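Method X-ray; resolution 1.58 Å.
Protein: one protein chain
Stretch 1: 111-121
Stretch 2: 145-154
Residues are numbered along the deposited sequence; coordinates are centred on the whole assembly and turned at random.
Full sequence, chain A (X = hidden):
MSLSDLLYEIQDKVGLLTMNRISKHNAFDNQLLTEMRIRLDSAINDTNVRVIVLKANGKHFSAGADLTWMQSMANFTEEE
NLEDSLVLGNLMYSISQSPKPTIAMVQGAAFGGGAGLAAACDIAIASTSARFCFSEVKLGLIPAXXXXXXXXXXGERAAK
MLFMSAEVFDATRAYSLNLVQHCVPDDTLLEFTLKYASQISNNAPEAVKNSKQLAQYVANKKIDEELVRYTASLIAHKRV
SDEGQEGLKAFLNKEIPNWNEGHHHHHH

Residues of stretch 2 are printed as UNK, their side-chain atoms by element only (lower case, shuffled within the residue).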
# COMPACT_ATOMS: atom_id res chain seq x y z
N PHE A 111 11.97 4.02 6.50
CA PHE A 111 13.30 3.66 6.03
C PHE A 111 13.37 2.17 5.76
O PHE A 111 13.03 1.37 6.64
CB PHE A 111 14.36 4.06 7.07
CG PHE A 111 14.55 5.56 7.26
CD1 PHE A 111 13.95 6.50 6.42
CD2 PHE A 111 15.35 6.02 8.31
CE1 PHE A 111 14.15 7.87 6.61
CE2 PHE A 111 15.56 7.39 8.51
CZ PHE A 111 14.95 8.32 7.66
N GLY A 112 13.79 1.78 4.56
CA GLY A 112 13.98 0.36 4.24
C GLY A 112 12.68 -0.30 3.83
O GLY A 112 11.94 0.21 2.99
N GLY A 113 12.39 -1.44 4.45
CA GLY A 113 11.15 -2.16 4.16
C GLY A 113 9.89 -1.30 4.23
O GLY A 113 8.99 -1.46 3.40
N GLY A 114 9.82 -0.39 5.20
CA GLY A 114 8.66 0.49 5.36
C GLY A 114 8.40 1.37 4.14
O GLY A 114 7.25 1.58 3.75
N ALA A 115 9.47 1.88 3.54
CA ALA A 115 9.33 2.65 2.30
C ALA A 115 8.78 1.78 1.19
O ALA A 115 8.00 2.24 0.34
CB ALA A 115 10.67 3.24 1.89
N GLY A 116 9.17 0.51 1.19
CA GLY A 116 8.62 -0.44 0.23
C GLY A 116 7.12 -0.64 0.39
O GLY A 116 6.40 -0.77 -0.61
N LEU A 117 6.63 -0.70 1.62
CA LEU A 117 5.19 -0.88 1.84
C LEU A 117 4.37 0.22 1.17
O LEU A 117 3.32 -0.06 0.59
CB LEU A 117 4.83 -0.94 3.32
CG LEU A 117 5.37 -2.10 4.16
CD1 LEU A 117 4.72 -2.02 5.53
CD2 LEU A 117 5.11 -3.46 3.51
N ALA A 118 4.86 1.46 1.25
CA ALA A 118 4.20 2.59 0.60
C ALA A 118 4.10 2.36 -0.91
O ALA A 118 3.08 2.65 -1.52
CB ALA A 118 4.94 3.91 0.90
N ALA A 119 5.16 1.82 -1.51
CA ALA A 119 5.16 1.54 -2.95
C ALA A 119 4.25 0.36 -3.34
O ALA A 119 3.70 0.34 -4.44
CB ALA A 119 6.59 1.30 -3.44
N ALA A 120 4.10 -0.63 -2.46
CA ALA A 120 3.30 -1.81 -2.78
C ALA A 120 1.81 -1.50 -2.75
O ALA A 120 1.02 -2.14 -3.46
CB ALA A 120 3.62 -2.94 -1.78
N CYS A 121 1.43 -0.55 -1.89
CA CYS A 121 0.04 -0.12 -1.80
C CYS A 121 -0.35 0.67 -3.06
O CYS A 121 0.51 1.24 -3.73
CB CYS A 121 -0.18 0.75 -0.57
SG CYS A 121 -0.14 -0.20 0.98
N UNK A 145 13.98 -7.13 -2.39
CA UNK A 145 12.58 -7.52 -2.29
C UNK A 145 11.60 -6.38 -2.60
O UNK A 145 10.59 -6.58 -3.27
c UNK A 145 12.96 -9.55 -0.86
c UNK A 145 10.80 -8.31 -0.68
c UNK A 145 12.30 -8.18 -0.91
N UNK A 146 11.92 -5.16 -2.14
CA UNK A 146 11.03 -4.05 -2.39
C UNK A 146 11.18 -3.47 -3.80
O UNK A 146 10.31 -2.73 -4.25
c UNK A 146 11.19 -2.90 -1.37
c UNK A 146 10.94 -3.44 0.07
c UNK A 146 12.64 -0.94 -0.64
c UNK A 146 12.54 -2.20 -1.51
N UNK A 147 12.27 -3.82 -4.47
CA UNK A 147 12.58 -3.13 -5.73
C UNK A 147 11.51 -3.16 -6.83
O UNK A 147 11.29 -2.13 -7.48
o UNK A 147 14.00 -4.89 -6.68
c UNK A 147 13.95 -3.53 -6.28
N UNK A 148 10.85 -4.32 -7.07
CA UNK A 148 9.86 -4.25 -8.17
C UNK A 148 8.76 -3.21 -7.92
O UNK A 148 8.33 -2.51 -8.85
c UNK A 148 10.87 -5.65 -6.45
c UNK A 148 9.28 -5.66 -8.21
c UNK A 148 10.34 -6.54 -7.56
N UNK A 149 8.34 -3.08 -6.67
CA UNK A 149 7.27 -2.15 -6.30
C UNK A 149 7.75 -0.71 -6.37
O UNK A 149 7.03 0.15 -6.86
c UNK A 149 7.09 -6.25 -4.24
c UNK A 149 6.44 -3.98 -4.82
c UNK A 149 5.87 -6.71 -4.73
c UNK A 149 5.23 -4.47 -5.31
c UNK A 149 4.94 -5.84 -5.26
c UNK A 149 7.37 -4.88 -4.28
o UNK A 149 5.59 -8.06 -4.67
c UNK A 149 6.76 -2.50 -4.90
N UNK A 150 8.97 -0.47 -5.89
CA UNK A 150 9.52 0.88 -5.94
C UNK A 150 9.74 1.32 -7.40
O UNK A 150 9.36 2.43 -7.79
c UNK A 150 10.60 0.68 -3.65
c UNK A 150 11.47 2.37 -5.32
c UNK A 150 10.85 0.98 -5.15
N UNK A 151 10.32 0.44 -8.21
CA UNK A 151 10.57 0.80 -9.62
C UNK A 151 9.24 1.05 -10.34
O UNK A 151 9.14 2.00 -11.12
c UNK A 151 11.47 -0.02 -11.85
c UNK A 151 12.83 -0.29 -9.75
c UNK A 151 11.42 -0.27 -10.33
N UNK A 152 8.21 0.24 -10.05
CA UNK A 152 6.89 0.48 -10.63
C UNK A 152 6.31 1.84 -10.23
O UNK A 152 5.76 2.56 -11.07
n UNK A 152 2.24 -3.04 -7.67
c UNK A 152 5.90 -0.64 -10.27
n UNK A 152 3.28 -1.91 -9.39
c UNK A 152 4.54 -0.48 -10.95
n UNK A 152 2.21 -3.91 -9.80
c UNK A 152 2.58 -2.95 -8.95
c UNK A 152 3.69 -1.72 -10.78
N UNK A 153 6.46 2.19 -8.95
CA UNK A 153 5.87 3.41 -8.41
C UNK A 153 6.53 4.70 -8.90
O UNK A 153 5.82 5.65 -9.28
c UNK A 153 5.86 3.36 -6.87
N UNK A 154 7.86 4.73 -8.92
CA UNK A 154 8.61 5.97 -9.17
C UNK A 154 9.44 5.93 -10.45
O UNK A 154 10.01 6.94 -10.86
c UNK A 154 11.72 5.90 -6.73
c UNK A 154 8.65 6.46 -6.67
c UNK A 154 9.50 6.39 -7.95
c UNK A 154 10.68 5.43 -7.77
O HOH W 1 4.26 -0.18 -7.15
O HOH W 2 1.28 -0.49 -6.13

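Position 145 carries three side-chain carbons, the first bearing the other two, and none of them is within reach of stretch 1. A fork at the beta carbon identifies a valine, and Val-145 takes no part in the contact.

Position 146 has four carbons, forked at the first, with one arm two carbons long. Its CA-to-CB bond points toward stretch 1, and its CA lies 5.1 Å from Gly-116 CA. The short arm packs against Gly-116 CA, while the end of the longer arm approaches Gly-112 O. That is isoleucine. Ile-146 CG2 sits 3.8 Å from Gly-116 CA, and Ile-146 CD1 (chi1 p, chi2 t) comes within 3.9 Å of Gly-112 O. An ideal CB built on Gly-116 would fall 2.3 Å from Ile-146 CG2, a clash, so the bare glycine makes room for this methyl.

At position 147 one carbon is followed by one oxygen, both out of reach of stretch 1: serine, with chi1 in the p well. The OG of Ser-147 is hydrogen-bonded elsewhere in the structure.

Position 148 shows three carbons closing a ring onto the backbone nitrogen, which only proline does. Pro-148 is exposed and its side chain is out of reach of stretch 1.

Position 149 has one carbon, then a ring of six carbons bearing one oxygen. Its CB lies 4.1 Å from Ala-119 CB and 4.1 Å from Ala-120 N; a ring carbon approaches Ala-120 CB, and the ring meets Ala-120 CA obliquely. The residue is tyrosine, and Tyr-149 CD1 is the ring carbon, 4.2 Å from Ala-120 CB.

Position 150 again has a carbon carrying two carbons. The CA-to-CB bond points sideways, yet a terminal carbon reaches Ala-119 CB and Gly-116 CA. It is valine: Val-150 CG2 lies 4.1 Å from Ala-119 CB and 4.5 Å from Gly-116 CA.

Position 151 repeats the three-carbon fork, with CA-to-CB directed away and no side-chain contact with stretch 1; it is also valine.

Position 152 runs through three carbons and a nitrogen to a carbon carrying two more nitrogens. Ala-120 O sits at the edge of this terminal group, near its plane. The group is the guanidinium of arginine, and Arg-152 NH2 lies 4.5 Å from Ala-120 O. Water 1 accepts from Arg-152 NE (3.0 Å).

Position 153 has a single side-chain carbon, packed 4.1 Å from Ala-119 CB; it is alanine.

Position 154 has the four-carbon fork with one longer arm seen at 146, out of reach of stretch 1. It is isoleucine.

The contact works because glycine and alanine on stretch 1 let larger side chains of stretch 2, chiefly Ile-146 and Tyr-149, pack close to its backbone, with Ala-153 the one small partner. The helix axes approach to 8.1 Å and cross at 54°, and the stretches bury 341 Å² in total. Ala-119 has the largest covered area, 68 Å², and its CB also lies 3.6 Å from Tyr-149 O, so it packs against backbone as well as side chains. No direct hydrogen bond joins the stretches. Water 1 is placed to donate to Ala-119 O and Tyr-149 O (2.8 Å each), and water 2, which accepts a weak hydrogen bond from Arg-152 NH2 (3.1 Å), to Cys-121 O (3.1 Å); each has more acceptors in reach than protons.

Stretch 2 145-154: VISPYVVRAI
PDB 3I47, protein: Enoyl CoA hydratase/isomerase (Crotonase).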